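Local structure of glyoxalase family protein (Bacillus cereus, 1ZSW) at residues T133-R138 and E226-Y231; L154-E159 and Q177-G182; I249-D254 and I295-P300; F269-I274 and K281-R286. The protein binds a zinc ion and belongs to the glyoxalase (vicinal oxygen chelate) family, though the reaction it may catalyse is not known. All coordinates share one frame; numbering follows the deposited sequence.

How the contacts relate
The four contacts lie in or beside two mixed sheets of a glyoxalase-type fold. Contacts 1 and 2 share the sheet that holds strands 150-155, 180-188 and 227-231; their centres lie about 15 Å apart and they touch, Tyr135 packing on Leu154, with contact 2 nested inside the loop that contact 1 closes. Contacts 3 and 4 follow later in the chain, in the sheet carrying the zinc ligands His33, His246 and Glu294. Their centres are about 13 Å apart, strands 292-300 and 280-286 are neighbours, and contact 4 is nested within contact 3. Contacts 2 and 4, centres about 29 Å apart, fall on opposite sides of the chain's centre. Contacts 3 and 4 lie near the zinc site, contacts 1 and 2 away from it.

Contact 1: residues T133-R138 and E226-Y231; sequences TTYANR and EIVVKY
Arg138 meets Glu226 end-on, NH1 and NH2 each taking one carboxylate oxygen in a salt bridge. NH1 lies 2.8 Å from Glu226 OE1, which it reaches on the syn side, and NH2 lies 2.9 Å from Glu226 OE2, approached from above the carboxylate plane. Both oxygens stay in the plane of the guanidinium, yet the two flat groups are turned 39° apart, so the grip is twisted. Beside this pair the methyl of Ala136 rests 3.5 Å from Glu226 OE1 and also touches Val228 CG2. The Tyr135 and Val228 side chains approach from opposite directions, Tyr135 OH 3.7 Å from Val228 CB and its CE1 against Val228 CG2; with CG anti to the backbone N (chi1 -177°), the ring extends to the valine.

A second shell fixes these groups. Water 1 donates to both Ala136 O and Glu226 OE2, Ser183 bonds Glu226 OE1, and Glu185 takes the Tyr135 hydroxyl. The type I' turn from Tyr135 to Arg138 presents Ala136 and Arg138 to Glu226 and the start of strand 227-231. That turn is the hairpin link between strands 133-135 and 138-144, and it packs over strand 227-231 where this runs between strands 180-188 and 213-217.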
# COMPACT_ATOMS: atom_id res chain seq x y z
N THR A 133 12.17 -17.86 5.33
CA THR A 133 11.57 -18.51 4.15
C THR A 133 11.92 -17.75 2.85
O THR A 133 12.89 -16.98 2.82
CB THR A 133 10.03 -18.76 4.38
OG1 THR A 133 9.48 -19.59 3.34
CG2 THR A 133 9.23 -17.40 4.49
N THR A 134 11.13 -18.00 1.82
CA THR A 134 11.31 -17.39 0.53
C THR A 134 9.91 -16.85 0.20
O THR A 134 8.91 -17.47 0.58
CB THR A 134 11.81 -18.47 -0.45
OG1 THR A 134 13.09 -18.94 0.02
CG2 THR A 134 11.95 -17.94 -1.85
N TYR A 135 9.84 -15.67 -0.40
CA TYR A 135 8.56 -15.18 -0.91
C TYR A 135 8.83 -14.42 -2.19
O TYR A 135 9.66 -13.54 -2.21
CB TYR A 135 7.84 -14.29 0.12
CG TYR A 135 6.50 -13.87 -0.40
CD1 TYR A 135 6.38 -12.73 -1.20
CD2 TYR A 135 5.35 -14.59 -0.09
CE1 TYR A 135 5.15 -12.35 -1.72
CE2 TYR A 135 4.10 -14.23 -0.60
CZ TYR A 135 4.02 -13.08 -1.41
OH TYR A 135 2.80 -12.70 -1.94
N ALA A 136 8.16 -14.80 -3.28
CA ALA A 136 8.40 -14.23 -4.60
C ALA A 136 9.88 -14.09 -4.94
O ALA A 136 10.36 -13.03 -5.37
CB ALA A 136 7.68 -12.85 -4.72
N ASN A 137 10.62 -15.18 -4.68
CA ASN A 137 12.03 -15.26 -5.04
C ASN A 137 12.99 -14.39 -4.23
O ASN A 137 14.11 -14.13 -4.66
CB ASN A 137 12.21 -15.08 -6.54
CG ASN A 137 11.50 -16.17 -7.35
OD1 ASN A 137 11.70 -17.36 -7.09
ND2 ASN A 137 10.67 -15.77 -8.29
N ARG A 138 12.55 -13.96 -3.05
CA ARG A 138 13.39 -13.19 -2.14
C ARG A 138 13.41 -13.83 -0.77
O ARG A 138 12.40 -14.37 -0.32
CB ARG A 138 12.85 -11.75 -2.01
CG ARG A 138 12.85 -11.01 -3.32
CD ARG A 138 12.60 -9.48 -3.13
NE ARG A 138 12.54 -8.86 -4.45
CZ ARG A 138 11.47 -8.92 -5.24
NH1 ARG A 138 10.40 -9.55 -4.80
NH2 ARG A 138 11.46 -8.34 -6.43
N GLU A 226 5.93 -4.54 -7.38
CA GLU A 226 5.69 -5.95 -7.68
C GLU A 226 4.34 -6.42 -7.15
O GLU A 226 3.98 -6.10 -6.02
CB GLU A 226 6.82 -6.80 -7.14
CG GLU A 226 6.74 -8.26 -7.59
CD GLU A 226 7.95 -9.05 -7.11
OE1 GLU A 226 7.88 -9.65 -6.02
OE2 GLU A 226 8.97 -9.02 -7.83
N ILE A 227 3.63 -7.17 -7.98
CA ILE A 227 2.34 -7.76 -7.61
C ILE A 227 2.42 -9.27 -7.83
O ILE A 227 2.82 -9.70 -8.91
CB ILE A 227 1.20 -7.17 -8.43
CG1 ILE A 227 1.06 -5.67 -8.05
CG2 ILE A 227 -0.09 -7.86 -8.11
CD1 ILE A 227 -0.04 -5.00 -8.90
N VAL A 228 2.04 -10.01 -6.80
CA VAL A 228 1.94 -11.48 -6.85
C VAL A 228 0.45 -11.79 -6.97
O VAL A 228 -0.34 -11.44 -6.09
CB VAL A 228 2.49 -12.08 -5.55
CG1 VAL A 228 2.27 -13.62 -5.56
CG2 VAL A 228 3.97 -11.76 -5.42
N VAL A 229 0.07 -12.49 -8.03
CA VAL A 229 -1.34 -12.82 -8.27
C VAL A 229 -1.51 -14.32 -8.05
O VAL A 229 -0.83 -15.12 -8.71
CB VAL A 229 -1.81 -12.42 -9.69
CG1 VAL A 229 -3.29 -12.80 -9.89
CG2 VAL A 229 -1.63 -10.91 -9.91
N LYS A 230 -2.37 -14.65 -7.11
CA LYS A 230 -2.65 -16.06 -6.76
C LYS A 230 -4.08 -16.46 -7.15
O LYS A 230 -5.05 -15.74 -6.88
CB LYS A 230 -2.48 -16.31 -5.26
CG LYS A 230 -1.06 -16.05 -4.75
CD LYS A 230 -0.94 -16.28 -3.27
CE LYS A 230 -1.02 -17.74 -2.87
NZ LYS A 230 -0.92 -17.82 -1.39
N TYR A 231 -4.21 -17.65 -7.75
CA TYR A 231 -5.53 -18.17 -8.05
C TYR A 231 -6.04 -18.92 -6.83
O TYR A 231 -5.34 -19.78 -6.27
CB TYR A 231 -5.45 -19.12 -9.26
CG TYR A 231 -6.70 -19.99 -9.40
CD1 TYR A 231 -6.60 -21.37 -9.35
CD2 TYR A 231 -7.96 -19.43 -9.54
CE1 TYR A 231 -7.73 -22.18 -9.48
CE2 TYR A 231 -9.10 -20.23 -9.64
CZ TYR A 231 -8.96 -21.60 -9.62
OH TYR A 231 -10.08 -22.39 -9.74
O HOH W 1 10.09 -11.55 -7.68

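Contact 2: residues L154-E159 and Q177-G182; sequences LVSNGE and QIQGMG
Leu154 opens the contact with its CD1 methyl lying 4.3 Å from Gly182 CA, where the two strands come near each other without pairing directly; strand 101-109 bonds to both. The bare CA of Gly182 lets this methyl lie directly over the backbone.

Two residues on, Ser156 makes the short polar link. Its hydroxyl donates to Gln179 OE1 at 2.6 Å, arriving in the carbonyl plane on a lone pair with a C=O...donor angle of 118°. Val109 O of strand 101-109 is a further hydrogen-bond partner of this hydroxyl. Ser156 OG sits between its own backbone N and carbonyl carbon (chi1 75°), which also turns it toward the amide two residues on: Gly158 N donates to Ser156 OG at 2.9 Å, an ST turn. The type I' turn from Ser156 to Glu159 then passes through Gly158, which takes a positive phi (86°).

At Glu159 the backbone carbonyl, rather than the carboxylate, faces across. Gln179 NE2 gives it a weak hydrogen bond, 2.9 Å from Glu159 O and bent to 123°. The glutamine chain is extended beyond CG, carrying its amide over to the turn, while Pro110 and Trp164 also pack on it.

Gln179 thus spends both ends of one amide on a single turn, accepting from Ser156 and donating to Glu159, which is consistent with the amide lying this way round and ties the turn to the segment leading into strand 180-188 through uncharged polar groups.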
# COMPACT_ATOMS: atom_id res chain seq x y z
N LEU A 154 10.83 -8.72 3.28
CA LEU A 154 11.50 -9.19 2.06
C LEU A 154 12.86 -8.51 1.92
O LEU A 154 12.99 -7.29 2.07
CB LEU A 154 10.67 -8.83 0.84
CG LEU A 154 9.22 -9.31 0.74
CD1 LEU A 154 8.50 -8.52 -0.42
CD2 LEU A 154 9.18 -10.85 0.56
N VAL A 155 13.89 -9.28 1.64
CA VAL A 155 15.21 -8.69 1.54
C VAL A 155 15.43 -7.95 0.26
O VAL A 155 15.26 -8.49 -0.83
CB VAL A 155 16.35 -9.72 1.79
CG1 VAL A 155 17.69 -9.08 1.49
CG2 VAL A 155 16.27 -10.20 3.21
N SER A 156 15.84 -6.69 0.43
CA SER A 156 16.03 -5.76 -0.67
C SER A 156 17.47 -5.68 -1.17
O SER A 156 17.69 -5.23 -2.29
CB SER A 156 15.57 -4.35 -0.26
OG SER A 156 16.51 -3.72 0.62
N ASN A 157 18.43 -6.08 -0.34
CA ASN A 157 19.85 -5.84 -0.62
C ASN A 157 20.15 -4.33 -0.62
O ASN A 157 21.10 -3.88 -1.27
CB ASN A 157 20.26 -6.47 -1.96
CG ASN A 157 20.02 -7.97 -1.98
OD1 ASN A 157 20.38 -8.68 -1.04
ND2 ASN A 157 19.41 -8.45 -3.06
N GLY A 158 19.32 -3.57 0.08
CA GLY A 158 19.50 -2.12 0.17
C GLY A 158 18.87 -1.31 -0.96
O GLY A 158 18.88 -0.08 -0.91
N GLU A 159 18.32 -1.98 -1.98
CA GLU A 159 17.60 -1.28 -3.03
C GLU A 159 16.43 -0.51 -2.44
O GLU A 159 15.79 -0.96 -1.46
CB GLU A 159 17.12 -2.23 -4.14
CG GLU A 159 18.28 -2.90 -4.90
CD GLU A 159 19.18 -1.90 -5.63
OE1 GLU A 159 18.66 -0.96 -6.28
OE2 GLU A 159 20.43 -2.04 -5.54
N GLN A 177 15.57 -0.94 9.40
CA GLN A 177 14.21 -0.40 9.29
C GLN A 177 13.56 -0.92 8.02
O GLN A 177 14.21 -1.06 6.97
CB GLN A 177 14.20 1.13 9.24
CG GLN A 177 14.31 1.74 10.63
CD GLN A 177 14.26 3.26 10.63
OE1 GLN A 177 13.58 3.89 9.82
NE2 GLN A 177 15.01 3.87 11.56
N ILE A 178 12.25 -1.07 8.14
CA ILE A 178 11.40 -1.26 6.97
C ILE A 178 11.64 -0.10 6.01
O ILE A 178 11.57 1.08 6.42
CB ILE A 178 9.92 -1.36 7.39
CG1 ILE A 178 9.68 -2.73 8.05
CG2 ILE A 178 9.03 -1.26 6.14
CD1 ILE A 178 8.51 -2.76 8.95
N GLN A 179 11.90 -0.41 4.74
CA GLN A 179 12.19 0.64 3.74
C GLN A 179 10.94 1.20 3.11
O GLN A 179 10.77 2.43 2.99
CB GLN A 179 13.16 0.15 2.67
CG GLN A 179 14.47 -0.34 3.29
CD GLN A 179 15.22 -1.15 2.32
OE1 GLN A 179 15.14 -2.38 2.34
NE2 GLN A 179 15.91 -0.49 1.41
N GLY A 180 10.04 0.30 2.71
CA GLY A 180 8.77 0.67 2.10
C GLY A 180 8.22 -0.62 1.52
O GLY A 180 8.71 -1.72 1.86
N MET A 181 7.24 -0.47 0.64
CA MET A 181 6.51 -1.63 0.10
C MET A 181 7.30 -2.36 -0.93
O MET A 181 7.92 -1.76 -1.80
CB MET A 181 5.19 -1.17 -0.54
CG MET A 181 4.29 -0.56 0.53
SD MET A 181 2.89 0.36 -0.24
CE MET A 181 2.05 -1.06 -0.82
N GLY A 182 7.17 -3.69 -0.89
CA GLY A 182 7.63 -4.56 -1.99
C GLY A 182 6.45 -5.29 -2.61
O GLY A 182 5.45 -4.67 -2.97

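Contact 3: residues I249-D254 and I295-P300; sequences IRVKND and IATDGP
Arg250 and Asp298 set the geometry of one face of this contact. The guanidinium takes the carboxylate side-on in a salt bridge: NE lies 2.8 Å from Asp298 OD1 and NH2 lies 2.9 Å from Asp298 OD2, both oxygens being met on the syn side. The carboxylate lies at the edge of the guanidinium but is rotated 36° against it. A bend at chi3 (57°) turns NE toward the carboxylate; nearer the backbone, Arg250 CB and CG already run past Asp298 OD1.

On the other face the side chains of Val251 and Ile295 cross each other, Val251 CG1 pressing on Ile295 CG2 at 3.4 Å, tighter than ordinary van der Waals contact. Ile249 meets Ile295 more loosely, and Leu257 and Trp260 of helix 254-266 cover this side.

Between the two faces runs a parallel pair of strands in the mixed sheet of a glyoxalase-type fold. Ala296 N bonds Ile249 O, Val251 N bonds Ala296 O, and Asp298 N bonds Val251 O at 3.0 Å, where strand 292-300 turns its corner. Ala296 lies on the face of Arg250, its side chain about 4 Å from those of the zinc ligands His33 and Glu294.

Just before the corner, the Thr297 side chain crosses that of Asp254, its CG2 methyl 3.5 Å from Asp254 OD1. Water 3 donates to that same oxygen and to Thr297 OG1, whose proton goes to Gly299 O. Asp254 OD2 forms a salt bridge with Lys281, and Asn253 caps helix 254-266 through the amide of Glu256. Water 2 joins Lys252 O to Gly299 N.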
# COMPACT_ATOMS: atom_id res chain seq x y z
N ILE A 249 -1.41 2.80 -6.77
CA ILE A 249 -0.17 2.82 -7.57
C ILE A 249 0.16 4.25 -7.95
O ILE A 249 -0.72 5.07 -8.02
CB ILE A 249 -0.25 1.91 -8.81
CG1 ILE A 249 -1.30 2.41 -9.81
CG2 ILE A 249 -0.58 0.45 -8.36
CD1 ILE A 249 -1.55 1.51 -11.09
N ARG A 250 1.45 4.50 -8.22
CA ARG A 250 1.97 5.85 -8.41
C ARG A 250 1.90 6.33 -9.83
O ARG A 250 2.30 5.61 -10.76
CB ARG A 250 3.47 5.91 -8.02
CG ARG A 250 3.70 5.63 -6.54
CD ARG A 250 5.18 5.39 -6.28
NE ARG A 250 5.99 6.55 -6.73
CZ ARG A 250 7.32 6.53 -6.88
NH1 ARG A 250 8.03 5.44 -6.60
NH2 ARG A 250 7.91 7.63 -7.32
N VAL A 251 1.46 7.59 -9.98
CA VAL A 251 1.71 8.30 -11.25
C VAL A 251 2.39 9.64 -10.96
O VAL A 251 2.34 10.12 -9.85
CB VAL A 251 0.43 8.44 -12.09
CG1 VAL A 251 -0.18 7.05 -12.31
CG2 VAL A 251 -0.53 9.42 -11.42
N LYS A 252 3.07 10.20 -11.95
CA LYS A 252 3.92 11.37 -11.74
C LYS A 252 3.16 12.65 -11.45
O LYS A 252 3.59 13.45 -10.65
CB LYS A 252 4.83 11.58 -12.96
CG LYS A 252 5.88 12.62 -12.74
CD LYS A 252 6.61 12.81 -14.05
CE LYS A 252 7.91 13.53 -13.81
NZ LYS A 252 8.59 13.65 -15.12
N ASN A 253 2.05 12.85 -12.14
CA ASN A 253 1.35 14.14 -12.10
C ASN A 253 -0.08 14.00 -12.59
O ASN A 253 -0.57 12.91 -12.94
CB ASN A 253 2.10 15.16 -12.98
CG ASN A 253 2.34 14.64 -14.36
OD1 ASN A 253 1.48 13.97 -14.96
ND2 ASN A 253 3.54 14.89 -14.90
N ASP A 254 -0.80 15.13 -12.60
CA ASP A 254 -2.20 15.12 -12.99
C ASP A 254 -2.41 14.74 -14.45
O ASP A 254 -3.45 14.21 -14.81
CB ASP A 254 -2.84 16.50 -12.73
CG ASP A 254 -3.00 16.81 -11.27
OD1 ASP A 254 -2.78 15.93 -10.41
OD2 ASP A 254 -3.31 17.99 -10.96
N ILE A 295 -5.35 4.99 -8.38
CA ILE A 295 -4.21 5.55 -9.11
C ILE A 295 -3.98 6.93 -8.50
O ILE A 295 -4.88 7.75 -8.54
CB ILE A 295 -4.53 5.67 -10.63
CG1 ILE A 295 -5.03 4.32 -11.15
CG2 ILE A 295 -3.27 6.12 -11.41
CD1 ILE A 295 -5.39 4.29 -12.65
N ALA A 296 -2.80 7.17 -7.93
CA ALA A 296 -2.57 8.37 -7.13
C ALA A 296 -1.33 9.11 -7.61
O ALA A 296 -0.27 8.51 -7.87
CB ALA A 296 -2.42 8.04 -5.64
N THR A 297 -1.43 10.44 -7.65
CA THR A 297 -0.22 11.22 -7.92
C THR A 297 0.80 11.21 -6.78
O THR A 297 0.45 11.16 -5.58
CB THR A 297 -0.58 12.70 -8.29
OG1 THR A 297 -1.16 13.35 -7.14
CG2 THR A 297 -1.55 12.74 -9.47
N ASP A 298 2.08 11.28 -7.13
CA ASP A 298 3.17 11.31 -6.13
C ASP A 298 3.08 12.52 -5.23
O ASP A 298 3.33 12.43 -4.03
CB ASP A 298 4.55 11.28 -6.81
CG ASP A 298 5.01 9.87 -7.17
OD1 ASP A 298 4.44 8.87 -6.67
OD2 ASP A 298 5.99 9.76 -7.93
N GLY A 299 2.69 13.65 -5.81
CA GLY A 299 2.60 14.87 -5.02
C GLY A 299 1.19 15.37 -4.80
O GLY A 299 0.25 14.95 -5.48
N PRO A 300 1.06 16.40 -3.94
CA PRO A 300 2.19 17.09 -3.29
C PRO A 300 2.75 16.45 -2.03
O PRO A 300 3.86 16.82 -1.58
CB PRO A 300 1.60 18.47 -2.99
CG PRO A 300 0.15 18.26 -2.85
CD PRO A 300 -0.23 17.05 -3.68
O HOH W 2 2.36 14.64 -8.55
O HOH W 3 -1.68 15.96 -7.94

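Contact 4: residues F269-I274 and K281-R286; sequences FHSSGI and KSLYFR
Ser272 and Tyr284 exchange the two direct hydrogen bonds between the segments. Ser272 N donates to Tyr284 O at 2.9 Å, and Tyr284 N donates to Ser272 OG at 2.8 Å with a nearly straight angle of 171°. Lying between its own N and carbonyl carbon (chi1 66°), this OG reaches the strand, donates in turn to Gly273 O, and sits at the edge of the Tyr284 ring. Within the loop, Ser271 OG accepts from Gly273 N in an ST turn.

Two waters extend the pairing. Water 4 links His270 N with Arg286 O, and water 5 links His270 O with Arg286 N.

The apolar contacts lie at the two ends. Phe269 and Phe285 have nearly parallel rings, planes 27° apart, slid so far that they barely overlap; their CD1 atoms stand 4.0 Å apart. Ile274 touches Leu283 and Lys281, its CG2 lying 4.1 Å from Lys281 CB, with helix 254-266 beneath.

Strand 280-286 thereby gains a loop along its edge before strand 275-276 completes the sheet. Its other neighbour, strand 292-300, carries Glu294, which Ser282 bonds, while Tyr284 packs edge-to-face on His246, so this strand lines the zinc site of the glyoxalase fold.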
# COMPACT_ATOMS: atom_id res chain seq x y z
N PHE A 269 -14.05 -0.43 -17.39
CA PHE A 269 -14.11 -0.24 -15.96
C PHE A 269 -14.76 1.12 -15.65
O PHE A 269 -14.68 2.08 -16.45
CB PHE A 269 -12.73 -0.35 -15.32
CG PHE A 269 -12.09 -1.70 -15.48
CD1 PHE A 269 -10.77 -1.82 -15.88
CD2 PHE A 269 -12.82 -2.86 -15.24
CE1 PHE A 269 -10.18 -3.09 -16.03
CE2 PHE A 269 -12.23 -4.12 -15.41
CZ PHE A 269 -10.89 -4.21 -15.79
N HIS A 270 -15.32 1.21 -14.47
CA HIS A 270 -16.04 2.39 -14.05
C HIS A 270 -15.19 3.16 -13.05
O HIS A 270 -14.94 2.67 -11.95
CB HIS A 270 -17.38 1.96 -13.46
CG HIS A 270 -18.40 1.61 -14.50
ND1 HIS A 270 -18.18 0.65 -15.47
CD2 HIS A 270 -19.64 2.10 -14.73
CE1 HIS A 270 -19.25 0.57 -16.25
NE2 HIS A 270 -20.15 1.43 -15.81
N SER A 271 -14.74 4.35 -13.46
CA SER A 271 -13.82 5.15 -12.66
C SER A 271 -14.65 5.96 -11.67
O SER A 271 -15.75 6.38 -12.00
CB SER A 271 -13.09 6.11 -13.56
OG SER A 271 -12.48 7.13 -12.82
N SER A 272 -14.12 6.18 -10.46
CA SER A 272 -14.69 7.14 -9.50
C SER A 272 -14.63 8.59 -9.98
O SER A 272 -15.29 9.48 -9.39
CB SER A 272 -13.92 7.05 -8.19
OG SER A 272 -12.59 7.49 -8.39
N GLY A 273 -13.85 8.84 -11.02
CA GLY A 273 -13.50 10.22 -11.36
C GLY A 273 -12.31 10.66 -10.52
O GLY A 273 -12.05 10.05 -9.45
N ILE A 274 -11.58 11.66 -10.99
CA ILE A 274 -10.45 12.19 -10.22
C ILE A 274 -10.97 12.95 -9.01
O ILE A 274 -11.82 13.86 -9.14
CB ILE A 274 -9.53 13.06 -11.10
CG1 ILE A 274 -8.92 12.14 -12.18
CG2 ILE A 274 -8.48 13.80 -10.25
CD1 ILE A 274 -8.12 12.86 -13.31
N LYS A 281 -3.90 13.71 -5.81
CA LYS A 281 -5.15 13.46 -6.51
C LYS A 281 -5.19 11.98 -6.95
O LYS A 281 -4.13 11.37 -7.20
CB LYS A 281 -5.33 14.37 -7.72
CG LYS A 281 -5.26 15.89 -7.41
CD LYS A 281 -5.91 16.59 -8.62
CE LYS A 281 -5.84 18.13 -8.56
NZ LYS A 281 -4.45 18.60 -8.47
N SER A 282 -6.37 11.42 -6.99
CA SER A 282 -6.47 10.01 -7.35
C SER A 282 -7.79 9.65 -7.99
O SER A 282 -8.76 10.45 -7.94
CB SER A 282 -6.24 9.20 -6.11
OG SER A 282 -7.35 9.24 -5.25
N LEU A 283 -7.85 8.44 -8.53
CA LEU A 283 -9.09 7.87 -8.96
C LEU A 283 -9.10 6.41 -8.56
O LEU A 283 -8.03 5.83 -8.34
CB LEU A 283 -9.27 8.03 -10.47
CG LEU A 283 -8.38 7.16 -11.35
CD1 LEU A 283 -8.93 5.79 -11.66
CD2 LEU A 283 -8.18 7.94 -12.67
N TYR A 284 -10.29 5.88 -8.36
CA TYR A 284 -10.44 4.47 -7.98
C TYR A 284 -11.20 3.70 -9.06
O TYR A 284 -12.10 4.21 -9.72
CB TYR A 284 -11.26 4.36 -6.68
CG TYR A 284 -10.67 5.12 -5.50
CD1 TYR A 284 -9.98 4.45 -4.46
CD2 TYR A 284 -10.80 6.52 -5.43
CE1 TYR A 284 -9.48 5.22 -3.38
CE2 TYR A 284 -10.29 7.26 -4.40
CZ TYR A 284 -9.63 6.62 -3.38
OH TYR A 284 -9.16 7.47 -2.39
N PHE A 285 -10.88 2.42 -9.20
CA PHE A 285 -11.67 1.55 -10.08
C PHE A 285 -11.53 0.14 -9.56
O PHE A 285 -10.49 -0.20 -8.93
CB PHE A 285 -11.23 1.64 -11.57
CG PHE A 285 -9.88 1.00 -11.86
CD1 PHE A 285 -9.80 -0.30 -12.35
CD2 PHE A 285 -8.71 1.69 -11.58
CE1 PHE A 285 -8.54 -0.88 -12.60
CE2 PHE A 285 -7.46 1.11 -11.85
CZ PHE A 285 -7.40 -0.17 -12.34
N ARG A 286 -12.54 -0.68 -9.81
CA ARG A 286 -12.47 -2.11 -9.47
C ARG A 286 -12.27 -2.90 -10.74
O ARG A 286 -12.89 -2.59 -11.80
CB ARG A 286 -13.77 -2.56 -8.81
CG ARG A 286 -13.84 -2.24 -7.41
CD ARG A 286 -14.92 -3.03 -6.67
NE ARG A 286 -15.11 -2.37 -5.39
CZ ARG A 286 -14.50 -2.66 -4.25
NH1 ARG A 286 -13.63 -3.66 -4.16
NH2 ARG A 286 -14.77 -1.92 -3.17
O HOH W 4 -15.33 -1.49 -12.96
O HOH W 5 -15.15 0.18 -10.79